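PDB 4JXQ: acetyltransferase from Sinorhizobium meliloti, which acetylates phosphinothricin, using acetyl-coenzyme A as the acetyl donor, as a member of the GNAT acyltransferase superfamily. Local coordinates for the interface of chains A and B. Sequence-based numbering; all coordinates share one arbitrary frame. Chains: chain A/B, Acetyltransferase.

Contact 1: the interface of chains A and B. Residues chain A 148, 151, 155-156; chain B 118, 169-170, 172-173.
The indole of A:Trp156 is the apolar centre, laid against the backbone of B:Thr170 on one face and against its own chain on the other. The face turned to chain B receives CA of B:Thr170, offset toward the rim and 4.0 Å from CD1 of A:Trp156. On the opposite face CD1 of A:Phe151 stands 3.6 Å above the indole plane, over its centre, so the indole is held between A:Phe151 of its own chain and B:Thr170 of the partner. With CG anti to the carbonyl carbon (chi1 -68°), the side chain is directed toward chain B, and chi2 then turns the ring to present a face to B:Thr170. At the far end of the six-membered ring, CH2 of A:Trp156 meets CG of B:Arg118 at 3.8 Å; the two side chains cross at about a right angle, with ring and guanidinium planes 42° apart. Beside the indole, CB of A:Ala148 packs on CB of B:Thr170 at 3.6 Å, while OG1 of B:Thr170 rests by the pyrrole carbons. The aliphatic stem of B:Lys173, poorly ordered, passes the edge of the A:Phe151 ring.

Toward the polar rim, NE1 of A:Trp156 donates to the backbone O of B:Thr172 at 3.0 Å. The bond is fairly straight (160° at H), and the acceptor lies in the indole plane, although the donor stands above the carbonyl plane. From the other face of that plane NH1 of B:Arg118 also donates to O of B:Thr172, at 2.9 Å. The same NH1 holds O of B:Gly169 at 2.8 Å, so one guanidinium nitrogen bridges two backbone carbonyls and probably steadies the acceptor that A:Trp156 uses. The patch docks loop 169-173 onto the neighbour's 155-165 strand, and probably helps hold a two-fold dimer together.

Contact 2: the interface of chains A and B. Residues chain A 145-147, 149; chain B 119, 121, 143, 163.
Selenomethionine A:Met146, in strand 141-147 of the GNAT acetyltransferase fold, reaches across to B:Gln163, B:Gln143 and B:Ile121 in turn. CB of A:Met146 lies 3.5 Å from the amide oxygen OE1 of B:Gln163. With CG anti to the carbonyl carbon (chi1 -38°), the chain then bends at chi2 and brings SE to 3.3 Å from CB of B:Gln143, the two side chains crossing obliquely. A further bend at chi3 turns the terminal CE toward CD1 of B:Ile121, but the modelled approach is too short to be trusted.

B:Gln163 runs extended beyond CG, which carries its amide to the backbone of A:Lys147. There NE2 donates to O of A:Lys147 at 2.9 Å (151° at H), in the carbonyl plane and on a lone pair. A second bond from NE2, 2.9 Å to OE1 of B:Gln119, fixes the amide's rotation from within chain B; both acceptors lie close to the amide plane. The other end of the amide, OE1 of B:Gln163, is 2.8 Å from water 2, which also meets N of A:Lys147 at 2.9 Å. OE1 of B:Gln143 and O of A:Leu145 face each other as two carbonyl oxygens, with water 3 bonded to both. Water 1 joins O of B:Gln143, 2.7 Å away, to N of A:Leu145. Within chain A, OG1 of A:Thr149 donates to O of A:Met146 at 2.7 Å, standing above that carbonyl plane.

Contact 1: the interface of chains A and B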
ATOM      1  N   ALA A 148      14.415   4.084   4.102  1.00 10.64           N
ATOM      2  CA  ALA A 148      14.441   5.495   3.718  1.00 10.14           C
ATOM      3  C   ALA A 148      13.262   5.806   2.825  1.00 10.31           C
ATOM      4  O   ALA A 148      13.366   6.587   1.869  1.00 10.81           O
ATOM      5  CB  ALA A 148      15.770   5.880   3.096  1.00 12.08           C
ATOM      6  N   PHE A 151       9.946  10.369   5.057  1.00 10.70           N
ATOM      7  CA  PHE A 151      10.717  11.564   5.426  1.00 10.75           C
ATOM      8  C   PHE A 151       9.852  12.402   6.323  1.00 11.46           C
ATOM      9  O   PHE A 151       8.800  12.862   5.880  1.00 12.69           O
ATOM     10  CB  PHE A 151      11.196  12.374   4.219  1.00 11.96           C
ATOM     11  CG  PHE A 151      12.193  13.451   4.616  1.00 13.21           C
ATOM     12  CD1 PHE A 151      13.498  13.115   4.890  1.00 13.83           C
ATOM     13  CD2 PHE A 151      11.796  14.752   4.798  1.00 16.12           C
ATOM     14  CE1 PHE A 151      14.418  14.087   5.274  1.00 16.28           C
ATOM     15  CE2 PHE A 151      12.715  15.723   5.187  1.00 20.14           C
ATOM     16  CZ  PHE A 151      14.012  15.379   5.459  1.00 19.05           C
ATOM     17  N   ARG A 155      14.050  13.664   8.995  1.00 16.25           N
ATOM     18  CA  ARG A 155      14.803  12.437   8.969  1.00 17.04           C
ATOM     19  C   ARG A 155      14.224  11.459   7.950  1.00 13.03           C
ATOM     20  O   ARG A 155      13.011  11.346   7.806  1.00 13.31           O
ATOM     21  CB  ARG A 155      14.761  11.766  10.379  1.00 22.58           C
ATOM     22  CG  ARG A 155      15.377  12.578  11.511  1.00 30.75           C
ATOM     23  CD  ARG A 155      15.021  11.983  12.854  1.00 44.03           C
ATOM     24  NE  ARG A 155      14.768  10.531  12.837  1.00 66.35           N
ATOM     25  CZ  ARG A 155      13.658   9.926  13.293  1.00 85.45           C
ATOM     26  NH1 ARG A 155      13.553   8.595  13.232  1.00 74.36           N
ATOM     27  NH2 ARG A 155      12.650  10.625  13.823  1.00 65.66           N
ATOM     28  N   TRP A 156      15.116  10.704   7.319  1.00 13.08           N
ATOM     29  CA  TRP A 156      14.713   9.529   6.568  1.00 11.89           C
ATOM     30  C   TRP A 156      14.308   8.429   7.513  1.00 11.94           C
ATOM     31  O   TRP A 156      14.966   8.120   8.487  1.00 14.37           O
ATOM     32  CB  TRP A 156      15.833   9.080   5.644  1.00 12.66           C
ATOM     33  CG  TRP A 156      16.136  10.012   4.507  1.00 11.72           C
ATOM     34  CD1 TRP A 156      17.226  10.805   4.341  1.00 12.55           C
ATOM     35  CD2 TRP A 156      15.289  10.255   3.400  1.00 11.24           C
ATOM     36  NE1 TRP A 156      17.126  11.494   3.162  1.00 12.97           N
ATOM     37  CE2 TRP A 156      15.934  11.195   2.577  1.00 11.66           C
ATOM     38  CE3 TRP A 156      14.013   9.799   3.027  1.00 11.78           C
ATOM     39  CZ2 TRP A 156      15.344  11.669   1.404  1.00 12.17           C
ATOM     40  CZ3 TRP A 156      13.435  10.298   1.891  1.00 11.15           C
ATOM     41  CH2 TRP A 156      14.101  11.207   1.078  1.00 11.83           C
TER
ATOM     42  N   ARG B 118      13.344   9.885  -4.525  1.00  8.92           N
ATOM     43  CA  ARG B 118      14.514   9.273  -3.867  1.00  9.02           C
ATOM     44  C   ARG B 118      14.481   7.756  -3.742  1.00  8.63           C
ATOM     45  O   ARG B 118      15.508   7.143  -3.484  1.00  9.13           O
ATOM     46  CB  ARG B 118      14.780   9.924  -2.498  1.00  9.17           C
ATOM     47  CG  ARG B 118      15.097  11.410  -2.593  1.00  9.67           C
ATOM     48  CD  ARG B 118      16.388  11.697  -3.345  1.00 10.07           C
ATOM     49  NE  ARG B 118      16.836  13.075  -3.162  1.00 11.15           N
ATOM     50  CZ  ARG B 118      17.519  13.504  -2.137  1.00 11.92           C
ATOM     51  NH1 ARG B 118      17.868  12.700  -1.149  1.00 12.04           N
ATOM     52  NH2 ARG B 118      17.810  14.800  -2.067  1.00 13.27           N
ATOM     53  N   GLY B 169      19.201   9.220  -3.190  1.00 10.96           N
ATOM     54  CA  GLY B 169      18.666   8.280  -2.233  1.00 10.53           C
ATOM     55  C   GLY B 169      18.534   8.864  -0.868  1.00 10.96           C
ATOM     56  O   GLY B 169      17.999   9.941  -0.669  1.00 11.83           O
ATOM     57  N   THR B 170      19.066   8.157   0.126  1.00 11.94           N
ATOM     58  CA  THR B 170      19.026   8.567   1.494  1.00 13.41           C
ATOM     59  C   THR B 170      20.190   9.491   1.861  1.00 13.87           C
ATOM     60  O   THR B 170      20.283   9.900   3.029  1.00 16.24           O
ATOM     61  CB  THR B 170      19.039   7.350   2.461  1.00 13.80           C
ATOM     62  OG1 THR B 170      18.657   7.767   3.781  1.00 15.63           O
ATOM     63  CG2 THR B 170      20.450   6.710   2.480  1.00 15.50           C
ATOM     64  N   THR B 172      21.309  12.539   1.127  1.00 16.48           N
ATOM     65  CA  THR B 172      21.107  13.947   1.396  1.00 14.55           C
ATOM     66  C   THR B 172      19.663  14.167   1.782  1.00 15.29           C
ATOM     67  O   THR B 172      18.776  13.358   1.474  1.00 14.76           O
ATOM     68  CB  THR B 172      21.430  14.807   0.180  1.00 16.33           C
ATOM     69  OG1 THR B 172      20.499  14.450  -0.856  1.00 15.59           O
ATOM     70  CG2 THR B 172      22.859  14.601  -0.296  1.00 19.80           C
ATOM     71  N   LYS B 173      19.409  15.311   2.389  1.00 17.06           N
ATOM     72  CA  LYS B 173      18.064  15.754   2.652  1.00 18.44           C
ATOM     73  C   LYS B 173      17.419  16.278   1.379  1.00 17.75           C
ATOM     74  O   LYS B 173      18.125  16.870   0.579  1.00 20.89           O
ATOM     75  CB  LYS B 173      18.046  16.851   3.715  1.00 22.40           C
ATOM     76  CG  LYS B 173      18.655  16.463   5.046  1.00 28.10           C
ATOM     77  CD  LYS B 173      18.026  15.280   5.736  1.00 34.66           C
ATOM     78  CE  LYS B 173      18.594  15.155   7.146  1.00 46.40           C
ATOM     79  NZ  LYS B 173      18.752  13.715   7.470  1.00 59.49           N
TER

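Contact 2: the interface of chains A and B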
ATOM      1  N   LEU A 145      12.231  -4.678   5.205  1.00 10.87           N
ATOM      2  CA  LEU A 145      12.483  -3.352   5.685  1.00 12.45           C
ATOM      3  C   LEU A 145      12.717  -2.491   4.479  1.00 13.07           C
ATOM      4  O   LEU A 145      13.687  -2.700   3.762  1.00 15.17           O
ATOM      5  CB  LEU A 145      13.718  -3.419   6.693  1.00 15.42           C
ATOM      6  CG  LEU A 145      14.110  -2.123   7.332  1.00 18.51           C
ATOM      7  CD1 LEU A 145      13.002  -1.727   8.287  1.00 15.56           C
ATOM      8  CD2 LEU A 145      15.431  -2.169   8.037  1.00 23.30           C
HETATM    9  N   MSE A 146      11.765  -1.570   4.235  1.00 12.27           N
HETATM   10  CA  MSE A 146      11.872  -0.666   3.073  0.40 12.70           C
HETATM   11  C   MSE A 146      12.550   0.617   3.553  1.00 11.99           C
HETATM   12  O   MSE A 146      11.962   1.507   4.224  1.00 11.09           O
HETATM   13  CB  MSE A 146      10.485  -0.388   2.528  0.40 13.96           C
HETATM   14  CG  MSE A 146       9.562  -1.573   2.554  0.40 19.18           C
HETATM   15 SE   MSE A 146      10.308  -2.946   1.438  0.40 45.27          SE
HETATM   16  CE  MSE A 146       8.930  -1.904   0.677  0.40  8.73           C
ATOM     17  N   LYS A 147      13.847   0.690   3.271  1.00 11.96           N
ATOM     18  CA  LYS A 147      14.712   1.729   3.821  1.00 11.73           C
ATOM     19  C   LYS A 147      14.432   3.092   3.252  1.00 10.56           C
ATOM     20  O   LYS A 147      14.213   3.235   2.042  1.00 10.92           O
ATOM     21  CB  LYS A 147      16.182   1.380   3.658  1.00 16.06           C
ATOM     22  CG  LYS A 147      16.570   0.141   4.503  1.00 21.84           C
ATOM     23  CD  LYS A 147      18.036  -0.157   4.401  1.00 27.96           C
ATOM     24  CE  LYS A 147      18.501  -0.361   2.972  1.00 36.99           C
ATOM     25  NZ  LYS A 147      18.211  -1.746   2.477  1.00 53.58           N
ATOM     26  N   THR A 149      12.116   5.214   3.137  1.00 10.09           N
ATOM     27  CA  THR A 149      10.882   5.385   2.409  1.00 10.52           C
ATOM     28  C   THR A 149       9.973   6.479   2.954  1.00 10.58           C
ATOM     29  O   THR A 149       9.073   6.939   2.224  1.00 11.84           O
ATOM     30  CB  THR A 149      10.117   4.067   2.306  1.00 10.67           C
ATOM     31  OG1 THR A 149      10.103   3.404   3.585  1.00 11.04           O
ATOM     32  CG2 THR A 149      10.726   3.187   1.297  1.00 12.32           C
TER
ATOM     33  N   GLN B 119      13.314   7.103  -3.865  1.00  9.25           N
ATOM     34  CA  GLN B 119      13.193   5.654  -3.792  1.00  8.23           C
ATOM     35  C   GLN B 119      12.073   5.246  -4.728  1.00  8.26           C
ATOM     36  O   GLN B 119      11.087   5.958  -4.845  1.00  8.99           O
ATOM     37  CB  GLN B 119      12.868   5.183  -2.367  1.00  9.44           C
ATOM     38  CG  GLN B 119      13.874   5.602  -1.289  1.00  9.16           C
ATOM     39  CD  GLN B 119      15.209   4.916  -1.356  1.00  9.40           C
ATOM     40  OE1 GLN B 119      15.335   3.776  -1.836  1.00 10.55           O
ATOM     41  NE2 GLN B 119      16.231   5.589  -0.812  1.00 10.22           N
ATOM     42  N   ILE B 121       9.633   1.736  -5.322  1.00  9.07           N
ATOM     43  CA  ILE B 121       9.157   0.389  -4.923  0.80  9.93           C
ATOM     44  C   ILE B 121       8.309  -0.233  -6.086  1.00  9.45           C
ATOM     45  O   ILE B 121       7.555   0.440  -6.803  1.00 10.17           O
ATOM     46  CB  ILE B 121       8.340   0.513  -3.626  0.80 10.71           C
ATOM     47  CG1 ILE B 121       7.880  -0.843  -3.094  0.80 12.92           C
ATOM     48  CG2 ILE B 121       7.087   1.391  -3.795  0.80 11.86           C
ATOM     49  CD1 ILE B 121       7.420  -0.669  -1.650  0.80 18.16           C
ATOM     50  N   GLN B 143      12.999  -6.964  -1.368  1.00  9.83           N
ATOM     51  CA  GLN B 143      12.918  -6.618   0.020  1.00 10.71           C
ATOM     52  C   GLN B 143      12.094  -7.573   0.852  1.00 11.04           C
ATOM     53  O   GLN B 143      12.311  -7.706   2.061  1.00 13.84           O
ATOM     54  CB  GLN B 143      12.384  -5.208   0.197  1.00 12.45           C
ATOM     55  CG  GLN B 143      13.211  -4.145  -0.487  1.00 14.86           C
ATOM     56  CD  GLN B 143      14.631  -4.158  -0.040  1.00 13.44           C
ATOM     57  OE1 GLN B 143      14.903  -4.192   1.159  1.00 16.66           O
ATOM     58  NE2 GLN B 143      15.541  -4.128  -0.978  1.00 16.21           N
ATOM     59  N   GLN B 163      12.810  -2.833  -4.265  1.00  8.54           N
ATOM     60  CA  GLN B 163      13.124  -1.409  -4.088  1.00  8.49           C
ATOM     61  C   GLN B 163      14.419  -1.072  -4.781  1.00  8.36           C
ATOM     62  O   GLN B 163      15.365  -1.858  -4.792  1.00  9.64           O
ATOM     63  CB  GLN B 163      13.222  -1.090  -2.591  1.00  9.28           C
ATOM     64  CG  GLN B 163      13.322   0.372  -2.283  1.00  9.94           C
ATOM     65  CD  GLN B 163      13.270   0.644  -0.810  1.00 10.72           C
ATOM     66  OE1 GLN B 163      12.784  -0.172  -0.042  1.00 13.48           O
ATOM     67  NE2 GLN B 163      13.771   1.794  -0.406  1.00 10.82           N
TER
HETATM   68  O   HOH W   1      14.022  -5.955   3.306  1.00 14.63           O
HETATM   69  O   HOH W   2      14.950  -1.267   1.415  1.00 17.90           O
HETATM   70  O   HOH W   3      16.400  -3.628   4.029  1.00 28.11           O

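The centres of the C-alpha atoms of contacts 1 and 2 lie about 11 Å apart. The patches interleave in sequence: A:Ala148 of contact 1 sits between A:Lys147 and A:Thr149 of contact 2, and B:Arg118 of contact 1 directly precedes B:Gln119 of contact 2. Strand 149-152 of chain A serves both; strand 155-165 enters contact 1 from chain A and contact 2 from chain B. Contact 1 is built around an aromatic ring and a loop, whereas contact 2 relies on glutamine amides and bridging waters. The interface is two-fold symmetric, so each patch recurs with the chains exchanged, consistent with a dimer, though the coordinates alone do not prove one in solution.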